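Local coordinates for protein CCMAN5 (Cellulosimicrobium cellulans, PDB 2XSG) that hydrolyses alpha-mannosidic linkages as a family GH92 glycosidase and can be used to obtain mannose-6-phosphate-modified enzymes from yeast, at residues T192-Y204 against G395-E407. Numbering follows the deposited sequence.
Sequences TGYFYNAAYTLYY and GGFVHSVPTVRWE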
loop_
_atom_site.group_PDB
_atom_site.type_symbol
_atom_site.label_atom_id
_atom_site.label_comp_id
_atom_site.label_asym_id
_atom_site.label_seq_id
_atom_site.Cartn_x
_atom_site.Cartn_y
_atom_site.Cartn_z
ATOM N N THR A 192 -8.908 10.068 18.302
ATOM C CA THR A 192 -9.874 9.440 17.398
ATOM C C THR A 192 -9.926 10.266 16.121
ATOM O O THR A 192 -10.170 11.480 16.147
ATOM C CB THR A 192 -11.261 9.275 18.080
ATOM O OG1 THR A 192 -11.115 8.417 19.217
ATOM C CG2 THR A 192 -12.325 8.681 17.121
ATOM N N GLY A 193 -9.621 9.609 15.008
ATOM C CA GLY A 193 -9.599 10.265 13.712
ATOM C C GLY A 193 -10.564 9.599 12.751
ATOM O O GLY A 193 -11.286 8.672 13.115
ATOM N N TYR A 194 -10.577 10.062 11.513
ATOM C CA TYR A 194 -11.413 9.445 10.511
ATOM C C TYR A 194 -10.685 9.490 9.178
ATOM O O TYR A 194 -10.013 10.475 8.871
ATOM C CB TYR A 194 -12.768 10.162 10.428
ATOM C CG TYR A 194 -13.738 9.568 9.420
ATOM C CD1 TYR A 194 -13.652 9.899 8.061
ATOM C CD2 TYR A 194 -14.753 8.689 9.822
ATOM C CE1 TYR A 194 -14.530 9.359 7.121
ATOM C CE2 TYR A 194 -15.664 8.143 8.874
ATOM C CZ TYR A 194 -15.538 8.494 7.531
ATOM O OH TYR A 194 -16.387 7.971 6.573
ATOM N N PHE A 195 -10.793 8.406 8.414
ATOM C CA PHE A 195 -10.381 8.420 7.016
ATOM C C PHE A 195 -11.278 7.524 6.180
ATOM O O PHE A 195 -11.537 6.369 6.536
ATOM C CB PHE A 195 -8.917 8.010 6.846
ATOM C CG PHE A 195 -8.444 8.051 5.418
ATOM C CD1 PHE A 195 -8.239 9.279 4.766
ATOM C CD2 PHE A 195 -8.239 6.868 4.705
ATOM C CE1 PHE A 195 -7.808 9.335 3.432
ATOM C CE2 PHE A 195 -7.802 6.905 3.368
ATOM C CZ PHE A 195 -7.579 8.139 2.729
ATOM N N TYR A 196 -11.761 8.096 5.081
ATOM C CA TYR A 196 -12.587 7.413 4.073
ATOM C C TYR A 196 -13.918 6.823 4.563
ATOM O O TYR A 196 -14.963 7.480 4.430
ATOM C CB TYR A 196 -11.756 6.417 3.233
ATOM C CG TYR A 196 -12.433 6.060 1.941
ATOM C CD1 TYR A 196 -12.668 7.046 0.947
ATOM C CD2 TYR A 196 -12.879 4.752 1.707
ATOM C CE1 TYR A 196 -13.317 6.719 -0.241
ATOM C CE2 TYR A 196 -13.525 4.412 0.515
ATOM C CZ TYR A 196 -13.741 5.398 -0.447
ATOM O OH TYR A 196 -14.377 5.060 -1.608
ATOM N N ASN A 197 -13.905 5.611 5.129
ATOM C CA ASN A 197 -15.148 4.970 5.575
ATOM C C ASN A 197 -15.366 4.962 7.080
ATOM O O ASN A 197 -16.493 4.788 7.540
ATOM C CB ASN A 197 -15.231 3.502 5.112
ATOM C CG ASN A 197 -15.539 3.361 3.633
ATOM O OD1 ASN A 197 -16.205 4.203 3.027
ATOM N ND2 ASN A 197 -15.060 2.276 3.047
ATOM N N ALA A 198 -14.293 5.094 7.852
ATOM C CA ALA A 198 -14.363 4.696 9.254
ATOM C C ALA A 198 -13.569 5.589 10.160
ATOM O O ALA A 198 -12.523 6.112 9.773
ATOM C CB ALA A 198 -13.862 3.264 9.410
ATOM N N ALA A 199 -14.067 5.749 11.378
ATOM C CA ALA A 199 -13.281 6.320 12.451
ATOM C C ALA A 199 -12.385 5.219 13.019
ATOM O O ALA A 199 -12.643 4.017 12.797
ATOM C CB ALA A 199 -14.191 6.884 13.538
ATOM N N TYR A 200 -11.346 5.636 13.749
ATOM C CA TYR A 200 -10.404 4.745 14.431
ATOM C C TYR A 200 -9.939 5.432 15.728
ATOM O O TYR A 200 -9.895 6.651 15.807
ATOM C CB TYR A 200 -9.188 4.444 13.541
ATOM C CG TYR A 200 -8.351 5.679 13.265
ATOM C CD1 TYR A 200 -8.585 6.475 12.146
ATOM C CD2 TYR A 200 -7.332 6.060 14.145
ATOM C CE1 TYR A 200 -7.823 7.623 11.914
ATOM C CE2 TYR A 200 -6.583 7.212 13.926
ATOM C CZ TYR A 200 -6.834 7.982 12.816
ATOM O OH TYR A 200 -6.081 9.112 12.616
ATOM N N THR A 201 -9.598 4.643 16.736
ATOM C CA THR A 201 -9.020 5.188 17.958
ATOM C C THR A 201 -7.690 4.508 18.293
ATOM O O THR A 201 -7.570 3.279 18.204
ATOM C CB THR A 201 -9.996 5.026 19.127
ATOM O OG1 THR A 201 -11.191 5.762 18.824
ATOM C CG2 THR A 201 -9.386 5.544 20.448
ATOM N N LEU A 202 -6.711 5.318 18.678
ATOM C CA LEU A 202 -5.424 4.831 19.195
ATOM C C LEU A 202 -5.110 5.478 20.532
ATOM O O LEU A 202 -5.386 6.670 20.736
ATOM C CB LEU A 202 -4.298 5.128 18.203
ATOM C CG LEU A 202 -4.229 4.242 16.954
ATOM C CD1 LEU A 202 -3.198 4.822 16.015
ATOM C CD2 LEU A 202 -3.864 2.775 17.324
ATOM N N TYR A 203 -4.561 4.687 21.454
ATOM C CA TYR A 203 -4.107 5.196 22.750
ATOM C C TYR A 203 -2.614 5.460 22.691
ATOM O O TYR A 203 -1.889 4.814 21.922
ATOM C CB TYR A 203 -4.474 4.225 23.890
ATOM C CG TYR A 203 -5.957 3.985 23.950
ATOM C CD1 TYR A 203 -6.538 2.954 23.218
ATOM C CD2 TYR A 203 -6.791 4.819 24.690
ATOM C CE1 TYR A 203 -7.901 2.727 23.232
ATOM C CE2 TYR A 203 -8.194 4.612 24.706
ATOM C CZ TYR A 203 -8.729 3.558 23.976
ATOM O OH TYR A 203 -10.089 3.316 23.988
ATOM N N TYR A 204 -2.151 6.430 23.475
ATOM C CA TYR A 204 -0.730 6.777 23.439
ATOM C C TYR A 204 -0.162 7.010 24.851
ATOM O O TYR A 204 -0.886 7.353 25.769
ATOM C CB TYR A 204 -0.491 8.006 22.527
ATOM C CG TYR A 204 -1.045 9.271 23.141
ATOM C CD1 TYR A 204 -0.243 10.080 23.947
ATOM C CD2 TYR A 204 -2.390 9.626 22.970
ATOM C CE1 TYR A 204 -0.750 11.219 24.545
ATOM C CE2 TYR A 204 -2.917 10.767 23.578
ATOM C CZ TYR A 204 -2.089 11.550 24.366
ATOM O OH TYR A 204 -2.582 12.677 24.967
ATOM N N GLY A 395 -17.768 -0.447 7.828
ATOM C CA GLY A 395 -17.817 1.018 7.917
ATOM C C GLY A 395 -18.552 1.595 9.116
ATOM O O GLY A 395 -18.346 2.754 9.475
ATOM N N GLY A 396 -19.387 0.787 9.767
ATOM C CA GLY A 396 -20.162 1.268 10.916
ATOM C C GLY A 396 -19.484 1.141 12.273
ATOM O O GLY A 396 -20.029 1.591 13.282
ATOM N N PHE A 397 -18.303 0.541 12.308
ATOM C CA PHE A 397 -17.585 0.355 13.557
ATOM C C PHE A 397 -16.415 1.322 13.657
ATOM O O PHE A 397 -15.930 1.846 12.652
ATOM C CB PHE A 397 -17.029 -1.074 13.669
ATOM C CG PHE A 397 -18.056 -2.150 13.471
ATOM C CD1 PHE A 397 -19.040 -2.377 14.431
ATOM C CD2 PHE A 397 -18.038 -2.936 12.317
ATOM C CE1 PHE A 397 -20.009 -3.372 14.248
ATOM C CE2 PHE A 397 -19.000 -3.937 12.118
ATOM C CZ PHE A 397 -19.986 -4.161 13.092
ATOM N N VAL A 398 -15.954 1.530 14.884
ATOM C CA VAL A 398 -14.711 2.249 15.134
ATOM C C VAL A 398 -13.554 1.247 15.002
ATOM O O VAL A 398 -13.545 0.220 15.676
ATOM C CB VAL A 398 -14.714 2.910 16.532
ATOM C CG1 VAL A 398 -13.356 3.540 16.817
ATOM C CG2 VAL A 398 -15.825 3.977 16.612
ATOM N N HIS A 399 -12.600 1.526 14.117
ATOM C CA HIS A 399 -11.491 0.590 13.881
ATOM C C HIS A 399 -10.242 0.758 14.791
ATOM O O HIS A 399 -10.091 1.779 15.460
ATOM C CB HIS A 399 -11.149 0.577 12.398
ATOM C CG HIS A 399 -12.121 -0.225 11.597
ATOM N ND1 HIS A 399 -13.415 0.194 11.360
ATOM C CD2 HIS A 399 -12.012 -1.450 11.040
ATOM C CE1 HIS A 399 -14.050 -0.735 10.668
ATOM N NE2 HIS A 399 -13.226 -1.745 10.471
ATOM N N SER A 400 -9.385 -0.268 14.847
ATOM C CA SER A 400 -8.277 -0.306 15.824
ATOM C C SER A 400 -7.061 0.513 15.399
ATOM O O SER A 400 -6.208 0.831 16.229
ATOM C CB SER A 400 -7.872 -1.762 16.160
ATOM O OG SER A 400 -7.137 -2.377 15.115
ATOM N N VAL A 401 -7.000 0.839 14.105
ATOM C CA VAL A 401 -5.914 1.619 13.480
ATOM C C VAL A 401 -6.548 2.392 12.315
ATOM O O VAL A 401 -7.634 2.009 11.862
ATOM C CB VAL A 401 -4.804 0.711 12.906
ATOM C CG1 VAL A 401 -4.097 -0.090 14.008
ATOM C CG2 VAL A 401 -5.365 -0.226 11.828
ATOM N N PRO A 402 -5.891 3.473 11.820
ATOM C CA PRO A 402 -6.423 4.114 10.631
ATOM C C PRO A 402 -6.552 3.080 9.532
ATOM O O PRO A 402 -5.697 2.192 9.403
ATOM C CB PRO A 402 -5.361 5.164 10.262
ATOM C CG PRO A 402 -4.235 4.970 11.165
ATOM C CD PRO A 402 -4.696 4.168 12.334
ATOM N N THR A 403 -7.632 3.173 8.769
ATOM C CA THR A 403 -7.937 2.149 7.774
ATOM C C THR A 403 -8.731 2.756 6.618
ATOM O O THR A 403 -9.128 3.928 6.668
ATOM C CB THR A 403 -8.669 0.967 8.431
ATOM O OG1 THR A 403 -8.648 -0.179 7.566
ATOM C CG2 THR A 403 -10.124 1.347 8.807
ATOM N N VAL A 404 -8.942 1.984 5.559
ATOM C CA VAL A 404 -9.546 2.560 4.354
ATOM C C VAL A 404 -10.823 1.832 3.943
ATOM O O VAL A 404 -11.903 2.345 4.153
ATOM C CB VAL A 404 -8.559 2.614 3.180
ATOM C CG1 VAL A 404 -9.146 3.420 2.009
ATOM C CG2 VAL A 404 -7.216 3.207 3.633
ATOM N N ARG A 405 -10.686 0.648 3.351
ATOM C CA ARG A 405 -11.815 -0.023 2.685
ATOM C C ARG A 405 -11.513 -1.520 2.513
ATOM O O ARG A 405 -10.349 -1.932 2.585
ATOM C CB ARG A 405 -12.144 0.652 1.340
ATOM C CG ARG A 405 -11.034 0.557 0.285
ATOM C CD ARG A 405 -11.320 1.408 -0.950
ATOM N NE ARG A 405 -12.633 1.190 -1.546
ATOM C CZ ARG A 405 -13.103 1.840 -2.606
ATOM N NH1 ARG A 405 -12.356 2.728 -3.227
ATOM N NH2 ARG A 405 -14.313 1.565 -3.071
ATOM N N TRP A 406 -12.552 -2.330 2.303
ATOM C CA TRP A 406 -12.426 -3.779 2.493
ATOM C C TRP A 406 -12.906 -4.628 1.327
ATOM O O TRP A 406 -12.857 -5.848 1.401
ATOM C CB TRP A 406 -13.147 -4.205 3.782
ATOM C CG TRP A 406 -12.726 -3.404 4.996
ATOM C CD1 TRP A 406 -11.662 -3.663 5.826
ATOM C CD2 TRP A 406 -13.339 -2.207 5.487
ATOM N NE1 TRP A 406 -11.583 -2.699 6.814
ATOM C CE2 TRP A 406 -12.600 -1.797 6.630
ATOM C CE3 TRP A 406 -14.442 -1.437 5.075
ATOM C CZ2 TRP A 406 -12.928 -0.651 7.361
ATOM C CZ3 TRP A 406 -14.772 -0.297 5.806
ATOM C CH2 TRP A 406 -14.010 0.088 6.928
ATOM N N GLU A 407 -13.351 -4.001 0.245
ATOM C CA GLU A 407 -13.799 -4.759 -0.927
ATOM C C GLU A 407 -12.685 -5.660 -1.440
ATOM O O GLU A 407 -11.518 -5.303 -1.345
ATOM C CB GLU A 407 -14.258 -3.833 -2.064
ATOM C CG GLU A 407 -15.406 -2.892 -1.727
ATOM C CD GLU A 407 -14.941 -1.487 -1.361
ATOM O OE1 GLU A 407 -13.790 -1.311 -0.909
ATOM O OE2 GLU A 407 -15.747 -0.555 -1.527
HETATM O O HOH W 1 -12.163 3.536 6.391
HETATM O O HOH W 2 -15.888 1.555 0.172
HETATM O O HOH W 3 -9.808 5.115 9.081
HETATM O O HOH W 4 -16.511 4.429 11.888
#
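A199 O accepts the backbone N-H of H399 (2.8 Å, 175° at the hydrogen) and also receives a CA-H...O contact from V398 CA. With T201 N to H399 O, the second and less straight bond, this makes a single beta bridge between Y200 and H399. It joins a beta-hairpin of the N-terminal domain, closed by a type II' turn from F195 to A198, to the catalytic-domain loop between helices 368-387 and 409-418.

Beside the bridge, P402 lies over one face of the Y200 ring: its CB is 3.9 Å from the centroid and only 14° off the normal, a CH-pi contact. With Y200 CG between its backbone N and carbonyl carbon (chi1 65°), the ring lies between P402 on one face and G193 N over the centre of the other, while Y200 OH bonds to D78 and N166. Near the turn, V404 CG2 meets the F195 ring at its edge, 3.8 Å from CE2.

At the hairpin tip Y196 OH lies over the R405 guanidinium face, without a hydrogen bond. R405 grips the E407 carboxylate side-on in a salt bridge, NE to OE1 (2.8 Å) and NH2 to OE2 (3.0 Å). R405 NH1 also hydrogen-bonds a bound molecule probably from the crystallisation liquor, and its side chain is about 8 Å from the calcium ion, consistent with a place near the active site. One water links the hairpin to the R405-E407 salt bridge, accepting from N197 ND2 (3.1 Å) and donating to E407 OE2 (2.7 Å).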